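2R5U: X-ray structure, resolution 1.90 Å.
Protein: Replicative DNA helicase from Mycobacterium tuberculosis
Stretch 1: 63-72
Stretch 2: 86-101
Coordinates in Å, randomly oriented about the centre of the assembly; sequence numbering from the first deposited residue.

Stretch 1 63-72: PAHQNVYDAI
Stretch 2 86-101: TVAAELDRRGLLRRIG

No hydrogen bond crosses this contact, yet an arginine lies at its polar edge: the guanidinium of Arg94 (chi1 m, chi2 139° and chi3 144°, both between wells, chi4 -122°) rests against the helix of stretch 1, with Ala71 CA over one face and Asp70 CB and Asn67 O at its edge. Arg94 NH1 stands 3.5 Å from Asn67 O and 3.5 Å from Ala71 N; the second pair sets donor against donor, and Asn67 O already accepts the helical bond from Ala71 N at 3.0 Å. Charge is answered within the arginine's own stretch, where Arg94 NE forms a salt bridge to Glu90 OE2 at 3.0 Å. Glu90 (t, p, chi3 38°) also takes a hydrogen-bonded salt bridge from Arg93 NH2 to its OE1 at 3.2 Å, so one carboxylate holds two arginines.

Stretch 1 is regular helix throughout, phi/psi near -60/-45. Stretch 2 is helix over 86-93, crossing the first at 110° between N-to-C directions with axes 9.1 Å apart at closest approach. It ends in a Schellman motif: Gly95 takes phi/psi 70/19, Leu96 N bonds Leu91 O at 2.9 Å and Gly95 N bonds Asp92 O at 3.0 Å. Leu96 follows at -109/-5, then a weakly bonded helical turn runs to about Ile100, and Gly101 turns out at 102/25, where a CB would jam against the preceding carbonyl O.

The register runs in reverse: Ala71 CA lies 5.9 Å from Glu90 CA, Asn67 CA 7.4 Å from Leu96 CA, and Ala64 CA 5.4 Å from Ile100 CA. Alanine occupies both close approaches. Ala71 CB reaches Glu90 CG at 3.6 Å, using the acid's aliphatic portion, and meets Leu91 CD2 at 3.8 Å and Val87 CG1 at 4.2 Å. Beside it, Ile72 (m, t) brings CG1 to 3.9 Å from CG2 of Val87 (t), although its CA-to-CB bond points away.

At the other end, Ala64 CB packs 3.6 Å from CG2 of Ile100 (p, t), while CG2 of Val68 (t) meets Ile100 CD1 at 3.8 Å. Leu91 (m, t) fills the middle: its CB starts sideways, but CD2 comes to 3.5 Å from Asn67 O and CD1 to 4.3 Å from Val68 CG2. Asn67 (m, chi2 -22°) points toward stretch 2 without a polar partner there; its ND2 sits 3.7 Å from CD2 of Leu96 (m, t).

Small residues sit at the close approaches, branched aliphatics between and around them. The stretches bury 517 Å², both sides summed.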

# COMPACT_ATOMS: atom_id res chain seq x y z
N PRO B 63 -26.87 8.30 1.49
CA PRO B 63 -25.65 9.02 1.89
C PRO B 63 -25.79 10.56 2.00
O PRO B 63 -25.30 11.14 2.97
CB PRO B 63 -24.65 8.64 0.79
CG PRO B 63 -25.12 7.32 0.29
CD PRO B 63 -26.61 7.38 0.36
N ALA B 64 -26.46 11.20 1.05
CA ALA B 64 -26.71 12.65 1.14
C ALA B 64 -27.44 13.03 2.44
O ALA B 64 -27.12 14.04 3.05
CB ALA B 64 -27.50 13.14 -0.08
N HIS B 65 -28.41 12.20 2.85
CA HIS B 65 -29.16 12.42 4.06
C HIS B 65 -28.31 12.25 5.31
O HIS B 65 -28.43 13.05 6.23
CB HIS B 65 -30.41 11.53 4.13
CG HIS B 65 -31.40 11.80 3.05
ND1 HIS B 65 -32.48 10.99 2.82
CD2 HIS B 65 -31.48 12.80 2.14
CE1 HIS B 65 -33.20 11.48 1.83
NE2 HIS B 65 -32.61 12.58 1.40
N GLN B 66 -27.43 11.24 5.35
CA GLN B 66 -26.49 11.09 6.47
C GLN B 66 -25.59 12.31 6.59
O GLN B 66 -25.30 12.75 7.70
CB GLN B 66 -25.61 9.82 6.37
CG GLN B 66 -24.90 9.49 7.70
CD GLN B 66 -25.87 9.07 8.79
OE1 GLN B 66 -25.96 9.71 9.85
NE2 GLN B 66 -26.62 8.01 8.53
N ASN B 67 -25.13 12.82 5.46
CA ASN B 67 -24.24 13.99 5.43
C ASN B 67 -24.95 15.19 6.06
O ASN B 67 -24.36 15.92 6.87
CB ASN B 67 -23.84 14.36 4.00
CG ASN B 67 -22.86 13.36 3.34
OD1 ASN B 67 -22.14 12.61 4.00
ND2 ASN B 67 -22.81 13.39 2.01
N VAL B 68 -26.20 15.41 5.66
CA VAL B 68 -26.97 16.54 6.17
C VAL B 68 -27.16 16.38 7.68
O VAL B 68 -26.88 17.32 8.44
CB VAL B 68 -28.33 16.69 5.47
CG1 VAL B 68 -29.17 17.83 6.14
CG2 VAL B 68 -28.11 16.98 4.00
N TYR B 69 -27.60 15.20 8.09
CA TYR B 69 -27.80 14.89 9.50
C TYR B 69 -26.54 15.13 10.34
O TYR B 69 -26.60 15.75 11.41
CB TYR B 69 -28.28 13.45 9.66
CG TYR B 69 -28.57 13.04 11.09
CD1 TYR B 69 -29.80 13.31 11.67
CD2 TYR B 69 -27.61 12.36 11.85
CE1 TYR B 69 -30.07 12.94 12.97
CE2 TYR B 69 -27.87 11.97 13.16
CZ TYR B 69 -29.11 12.27 13.71
OH TYR B 69 -29.41 11.90 14.98
N ASP B 70 -25.40 14.63 9.85
CA ASP B 70 -24.11 14.77 10.55
C ASP B 70 -23.70 16.25 10.69
O ASP B 70 -23.20 16.65 11.75
CB ASP B 70 -22.98 14.00 9.84
CG ASP B 70 -23.21 12.48 9.79
OD1 ASP B 70 -24.15 11.96 10.46
OD2 ASP B 70 -22.46 11.81 9.04
N ALA B 71 -23.95 17.04 9.65
CA ALA B 71 -23.68 18.48 9.69
C ALA B 71 -24.56 19.20 10.75
O ALA B 71 -24.05 20.02 11.53
CB ALA B 71 -23.87 19.11 8.31
N ILE B 72 -25.85 18.86 10.80
CA ILE B 72 -26.74 19.42 11.84
C ILE B 72 -26.25 19.03 13.26
O ILE B 72 -26.16 19.88 14.16
CB ILE B 72 -28.20 18.96 11.64
CG1 ILE B 72 -28.74 19.39 10.25
CG2 ILE B 72 -29.10 19.52 12.74
CD1 ILE B 72 -30.12 18.74 9.90
N THR B 86 -26.46 28.03 8.09
CA THR B 86 -25.35 27.50 8.89
C THR B 86 -25.01 26.04 8.52
O THR B 86 -23.84 25.62 8.60
CB THR B 86 -25.60 27.61 10.40
OG1 THR B 86 -26.78 26.86 10.75
CG2 THR B 86 -25.74 29.08 10.84
N VAL B 87 -26.01 25.29 8.08
CA VAL B 87 -25.84 23.90 7.66
C VAL B 87 -25.17 23.78 6.27
O VAL B 87 -24.29 22.94 6.09
CB VAL B 87 -27.17 23.09 7.72
CG1 VAL B 87 -27.00 21.67 7.08
CG2 VAL B 87 -27.65 22.94 9.15
N ALA B 88 -25.59 24.60 5.30
CA ALA B 88 -24.93 24.66 3.99
C ALA B 88 -23.44 25.00 4.11
O ALA B 88 -22.60 24.48 3.35
CB ALA B 88 -25.64 25.67 3.05
N ALA B 89 -23.12 25.87 5.07
CA ALA B 89 -21.73 26.24 5.32
C ALA B 89 -20.95 25.12 6.00
O ALA B 89 -19.77 24.92 5.69
CB ALA B 89 -21.66 27.54 6.14
N GLU B 90 -21.57 24.42 6.95
CA GLU B 90 -20.95 23.25 7.57
C GLU B 90 -20.70 22.15 6.52
O GLU B 90 -19.61 21.59 6.48
CB GLU B 90 -21.79 22.74 8.76
CG GLU B 90 -21.31 21.40 9.36
CD GLU B 90 -19.95 21.47 10.03
OE1 GLU B 90 -19.67 22.50 10.68
OE2 GLU B 90 -19.16 20.50 9.91
N LEU B 91 -21.68 21.89 5.66
CA LEU B 91 -21.50 20.96 4.52
C LEU B 91 -20.40 21.39 3.54
O LEU B 91 -19.59 20.57 3.12
CB LEU B 91 -22.82 20.73 3.77
CG LEU B 91 -23.91 19.93 4.52
CD1 LEU B 91 -25.25 20.17 3.84
CD2 LEU B 91 -23.60 18.45 4.62
N ASP B 92 -20.38 22.68 3.18
CA ASP B 92 -19.33 23.25 2.34
C ASP B 92 -17.92 23.11 2.95
O ASP B 92 -16.97 22.79 2.24
CB ASP B 92 -19.65 24.72 2.02
CG ASP B 92 -18.71 25.32 0.99
OD1 ASP B 92 -18.72 24.86 -0.17
OD2 ASP B 92 -17.98 26.27 1.36
N ARG B 93 -17.79 23.32 4.26
CA ARG B 93 -16.51 23.08 4.94
C ARG B 93 -16.06 21.62 4.78
O ARG B 93 -14.87 21.34 4.69
CB ARG B 93 -16.58 23.44 6.43
CG ARG B 93 -16.39 24.91 6.70
CD ARG B 93 -16.26 25.21 8.20
NE ARG B 93 -17.51 24.98 8.91
CZ ARG B 93 -18.37 25.94 9.27
NH1 ARG B 93 -18.12 27.22 9.02
NH2 ARG B 93 -19.48 25.60 9.91
N ARG B 94 -17.02 20.71 4.74
CA ARG B 94 -16.72 19.30 4.61
C ARG B 94 -16.51 18.84 3.15
O ARG B 94 -16.22 17.67 2.90
CB ARG B 94 -17.81 18.48 5.29
CG ARG B 94 -17.72 18.45 6.81
CD ARG B 94 -19.10 18.57 7.41
NE ARG B 94 -19.26 17.78 8.63
CZ ARG B 94 -20.17 16.82 8.78
NH1 ARG B 94 -21.04 16.53 7.80
NH2 ARG B 94 -20.23 16.15 9.93
N GLY B 95 -16.66 19.77 2.20
CA GLY B 95 -16.61 19.44 0.77
C GLY B 95 -17.81 18.66 0.25
O GLY B 95 -17.75 18.04 -0.82
N LEU B 96 -18.92 18.68 1.00
CA LEU B 96 -20.07 17.83 0.67
C LEU B 96 -21.30 18.57 0.14
O LEU B 96 -22.29 17.94 -0.24
CB LEU B 96 -20.48 16.98 1.89
CG LEU B 96 -19.46 15.98 2.43
CD1 LEU B 96 -19.76 15.66 3.88
CD2 LEU B 96 -19.41 14.71 1.58
N LEU B 97 -21.23 19.90 0.10
CA LEU B 97 -22.38 20.71 -0.30
C LEU B 97 -22.80 20.44 -1.75
O LEU B 97 -24.00 20.32 -2.04
CB LEU B 97 -22.14 22.21 -0.07
CG LEU B 97 -23.34 23.13 -0.30
CD1 LEU B 97 -24.53 22.77 0.61
CD2 LEU B 97 -22.99 24.60 -0.14
N ARG B 98 -21.81 20.35 -2.64
CA ARG B 98 -22.04 20.02 -4.06
C ARG B 98 -22.48 18.58 -4.24
O ARG B 98 -23.28 18.27 -5.13
CB ARG B 98 -20.79 20.31 -4.89
N ARG B 99 -21.96 17.69 -3.39
CA ARG B 99 -22.36 16.28 -3.40
C ARG B 99 -23.89 16.10 -3.34
O ARG B 99 -24.44 15.22 -4.01
CB ARG B 99 -21.70 15.53 -2.24
CG ARG B 99 -21.52 14.02 -2.44
CD ARG B 99 -20.10 13.69 -2.91
NE ARG B 99 -19.15 13.58 -1.80
CZ ARG B 99 -17.88 13.99 -1.84
NH1 ARG B 99 -17.39 14.58 -2.93
NH2 ARG B 99 -17.10 13.84 -0.77
N ILE B 100 -24.56 16.94 -2.55
CA ILE B 100 -26.00 16.81 -2.27
C ILE B 100 -26.91 17.75 -3.08
O ILE B 100 -28.13 17.59 -3.08
CB ILE B 100 -26.29 16.98 -0.75
CG1 ILE B 100 -26.12 18.44 -0.31
CG2 ILE B 100 -25.38 16.06 0.09
CD1 ILE B 100 -26.86 18.79 0.96
N GLY B 101 -26.32 18.72 -3.77
CA GLY B 101 -27.08 19.65 -4.62
C GLY B 101 -27.31 21.02 -4.01
O GLY B 101 -28.29 21.70 -4.35